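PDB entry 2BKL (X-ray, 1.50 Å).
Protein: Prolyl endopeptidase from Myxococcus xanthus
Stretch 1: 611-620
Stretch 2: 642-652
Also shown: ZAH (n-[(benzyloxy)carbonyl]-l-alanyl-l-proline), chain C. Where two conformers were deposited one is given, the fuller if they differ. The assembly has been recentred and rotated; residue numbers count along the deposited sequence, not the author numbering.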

# COMPACT_ATOMS: atom_id res chain seq x y z
N MET A 611 -14.64 -0.45 8.88
CA MET A 611 -13.60 0.33 9.54
C MET A 611 -13.23 1.52 8.67
O MET A 611 -12.41 1.44 7.74
CB MET A 611 -12.38 -0.49 9.87
CG MET A 611 -12.75 -1.75 10.54
SD MET A 611 -11.62 -2.64 11.61
CE MET A 611 -11.00 -1.36 12.77
N ALA A 612 -13.84 2.64 9.00
CA ALA A 612 -13.69 3.87 8.22
C ALA A 612 -12.76 4.85 8.93
O ALA A 612 -12.37 4.66 10.08
CB ALA A 612 -15.04 4.50 8.01
N ALA A 613 -12.34 5.85 8.17
CA ALA A 613 -11.41 6.89 8.61
C ALA A 613 -11.99 8.23 8.23
O ALA A 613 -12.38 8.44 7.07
CB ALA A 613 -10.07 6.70 7.95
N ASP A 614 -12.00 9.16 9.18
CA ASP A 614 -12.66 10.46 8.98
C ASP A 614 -11.97 11.43 8.03
O ASP A 614 -12.62 12.36 7.55
CB ASP A 614 -12.97 11.16 10.32
CG ASP A 614 -11.76 11.64 11.07
OD1 ASP A 614 -10.61 11.42 10.61
OD2 ASP A 614 -11.89 12.27 12.15
N HIS A 615 -10.69 11.22 7.75
CA HIS A 615 -9.94 12.14 6.90
C HIS A 615 -9.29 11.42 5.73
O HIS A 615 -8.24 11.82 5.24
CB HIS A 615 -8.86 12.87 7.70
CG HIS A 615 -9.34 14.11 8.38
ND1 HIS A 615 -9.75 14.12 9.69
CD2 HIS A 615 -9.46 15.38 7.93
CE1 HIS A 615 -10.11 15.35 10.02
NE2 HIS A 615 -9.94 16.13 8.97
N ASP A 616 -9.96 10.39 5.23
CA ASP A 616 -9.47 9.69 4.04
C ASP A 616 -9.71 10.54 2.79
O ASP A 616 -10.82 10.63 2.27
CB ASP A 616 -10.13 8.32 3.93
CG ASP A 616 -9.47 7.42 2.91
OD1 ASP A 616 -8.72 7.93 2.02
OD2 ASP A 616 -9.67 6.19 2.95
N ASP A 617 -8.63 11.18 2.35
CA ASP A 617 -8.65 12.01 1.14
C ASP A 617 -8.20 11.28 -0.13
O ASP A 617 -7.86 11.89 -1.15
CB ASP A 617 -7.83 13.32 1.33
CG ASP A 617 -6.36 13.09 1.65
OD1 ASP A 617 -5.97 11.94 1.92
OD2 ASP A 617 -5.55 14.08 1.65
N ARG A 618 -8.21 9.97 -0.06
CA ARG A 618 -7.88 9.12 -1.21
C ARG A 618 -9.13 8.37 -1.65
O ARG A 618 -9.61 8.57 -2.77
CB ARG A 618 -6.75 8.17 -0.85
CG ARG A 618 -6.15 7.49 -2.08
CD ARG A 618 -5.04 6.46 -1.83
NE ARG A 618 -3.96 7.00 -1.01
CZ ARG A 618 -2.94 6.27 -0.55
NH1 ARG A 618 -2.78 5.00 -0.88
NH2 ARG A 618 -2.04 6.83 0.25
N VAL A 619 -9.63 7.50 -0.77
CA VAL A 619 -10.85 6.75 -0.98
C VAL A 619 -11.98 7.42 -0.24
O VAL A 619 -11.97 7.51 0.99
CB VAL A 619 -10.69 5.29 -0.50
CG1 VAL A 619 -12.04 4.54 -0.51
CG2 VAL A 619 -9.65 4.56 -1.37
N ASP A 620 -12.97 7.92 -0.96
CA ASP A 620 -13.99 8.71 -0.31
C ASP A 620 -14.76 7.90 0.72
O ASP A 620 -15.18 6.78 0.43
CB ASP A 620 -14.94 9.28 -1.36
CG ASP A 620 -15.73 10.43 -0.84
OD1 ASP A 620 -16.61 10.18 -0.01
OD2 ASP A 620 -15.49 11.61 -1.19
N LEU A 642 -21.95 -2.62 11.49
CA LEU A 642 -21.46 -1.50 12.27
C LEU A 642 -20.56 -0.62 11.45
O LEU A 642 -19.75 -1.15 10.69
CB LEU A 642 -20.69 -2.01 13.50
CG LEU A 642 -21.44 -2.96 14.44
CD1 LEU A 642 -20.54 -3.50 15.52
CD2 LEU A 642 -22.63 -2.29 15.06
N LEU A 643 -20.68 0.69 11.60
CA LEU A 643 -19.78 1.64 10.99
C LEU A 643 -18.94 2.31 12.08
O LEU A 643 -19.44 3.13 12.84
CB LEU A 643 -20.57 2.69 10.19
CG LEU A 643 -19.74 3.82 9.56
CD1 LEU A 643 -18.79 3.31 8.50
CD2 LEU A 643 -20.66 4.89 8.96
N ARG A 644 -17.68 1.94 12.16
CA ARG A 644 -16.73 2.52 13.09
C ARG A 644 -15.87 3.57 12.38
O ARG A 644 -15.21 3.23 11.40
CB ARG A 644 -15.85 1.40 13.60
CG ARG A 644 -14.85 1.79 14.69
CD ARG A 644 -13.78 0.73 14.87
NE ARG A 644 -12.91 0.96 16.00
CZ ARG A 644 -11.84 1.75 16.00
NH1 ARG A 644 -11.47 2.44 14.95
NH2 ARG A 644 -11.13 1.85 17.11
N ILE A 645 -15.87 4.81 12.85
CA ILE A 645 -15.15 5.87 12.18
C ILE A 645 -13.96 6.28 13.03
O ILE A 645 -14.12 6.80 14.14
CB ILE A 645 -16.07 7.06 11.88
CG1 ILE A 645 -17.33 6.62 11.09
CG2 ILE A 645 -15.29 8.17 11.14
CD1 ILE A 645 -18.39 7.75 10.92
N GLU A 646 -12.76 6.05 12.53
CA GLU A 646 -11.56 6.42 13.27
C GLU A 646 -11.35 7.92 13.16
O GLU A 646 -11.41 8.47 12.07
CB GLU A 646 -10.37 5.67 12.69
CG GLU A 646 -9.03 5.90 13.37
CD GLU A 646 -8.79 5.02 14.57
OE1 GLU A 646 -9.04 3.79 14.49
OE2 GLU A 646 -8.24 5.54 15.58
N ALA A 647 -11.07 8.55 14.30
CA ALA A 647 -10.86 9.98 14.33
C ALA A 647 -9.43 10.36 13.92
O ALA A 647 -8.50 9.60 14.16
CB ALA A 647 -11.16 10.52 15.72
N ASN A 648 -9.31 11.51 13.30
CA ASN A 648 -8.03 12.08 12.88
C ASN A 648 -7.20 11.09 12.10
O ASN A 648 -6.03 10.89 12.38
CB ASN A 648 -7.30 12.62 14.10
CG ASN A 648 -8.12 13.65 14.83
OD1 ASN A 648 -8.49 14.66 14.26
ND2 ASN A 648 -8.46 13.35 16.05
N ALA A 649 -7.82 10.49 11.10
CA ALA A 649 -7.22 9.38 10.41
C ALA A 649 -7.33 9.53 8.90
O ALA A 649 -8.40 9.80 8.37
CB ALA A 649 -7.88 8.08 10.84
N GLY A 650 -6.20 9.34 8.23
CA GLY A 650 -6.15 9.19 6.79
C GLY A 650 -6.38 7.76 6.36
O GLY A 650 -6.78 6.90 7.17
N HIS A 651 -6.11 7.52 5.09
CA HIS A 651 -6.34 6.24 4.44
C HIS A 651 -5.65 5.10 5.15
O HIS A 651 -6.19 3.98 5.23
CB HIS A 651 -5.89 6.29 2.99
CG HIS A 651 -6.30 5.09 2.21
ND1 HIS A 651 -7.62 4.79 1.99
CD2 HIS A 651 -5.58 4.08 1.67
CE1 HIS A 651 -7.71 3.64 1.33
NE2 HIS A 651 -6.49 3.20 1.10
N GLY A 652 -4.49 5.36 5.72
CA GLY A 652 -3.76 4.34 6.45
C GLY A 652 -3.87 4.44 7.97
O GLY A 652 -3.03 3.88 8.66
C1 ZAH C . -6.59 1.23 -1.93
O2 ZAH C . -6.54 -0.05 -2.51
C3 ZAH C . -6.65 2.37 -2.97
C4 ZAH C . -7.92 2.30 -3.82
C5 ZAH C . -7.57 1.48 -5.05
C6 ZAH C . -6.08 1.59 -5.25
N7 ZAH C . -5.63 2.27 -4.04
C8 ZAH C . -4.38 2.67 -3.87
O9 ZAH C . -4.09 3.34 -2.77
C10 ZAH C . -3.35 2.65 -5.02
C11 ZAH C . -2.78 1.23 -4.97
N14 ZAH C . -2.27 3.58 -4.81
C15 ZAH C . -2.44 4.87 -4.98
O16 ZAH C . -3.57 5.36 -5.44
O17 ZAH C . -1.34 5.74 -4.69
C18 ZAH C . -1.67 7.15 -4.75
C19 ZAH C . -0.56 8.03 -4.16
C20 ZAH C . 0.69 8.07 -4.79
C21 ZAH C . 1.71 8.85 -4.25
C22 ZAH C . 1.48 9.60 -3.10
C23 ZAH C . 0.23 9.58 -2.47
C24 ZAH C . -0.79 8.79 -3.00
O HOH W 1 -5.25 9.53 3.17

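The shortest polar contact between the stretches joins two side chains: His651 ND1 donates to Asp616 OD2 at 2.7 Å, nearly linearly and close to the plane of the imidazole ring. The other carboxylate oxygen, Asp616 OD1, accepts from the backbone N atoms of Arg618 and Val619, both at 3.0 Å, so the loop itself fixes the aspartate that orients the histidine. The other ring nitrogen, His651 NE2, lies 3.6 Å from ZAH C1.

Asp614 binds the opposing turn through both oxygens, OD2 accepting from Asn648 N (2.9 Å) and OD1 from Ala649 N (3.0 Å). His615 N returns a bond to Ala649 O at 2.8 Å. Before this turn the strands pair in parallel, with Ala612 N to Arg644 O and Glu646 N to Ala612 O both 2.8 Å, and Asp614 N to Glu646 O 3.0 Å.

Packing completes the contact. Ala612 CB meets Leu643 CD1 at 4.0 Å, on the sheet face it shares with Ile645. On the other face, the small buried Ala613 allows close approach, its CB 3.9 Å from Ala649 CB and 3.4 Å from Gly650 O. Val619 CG2 contacts His651 CE1 at 3.4 Å, while the Arg618 guanidinium lies between His651 CD2 and ZAH C24, on opposite faces.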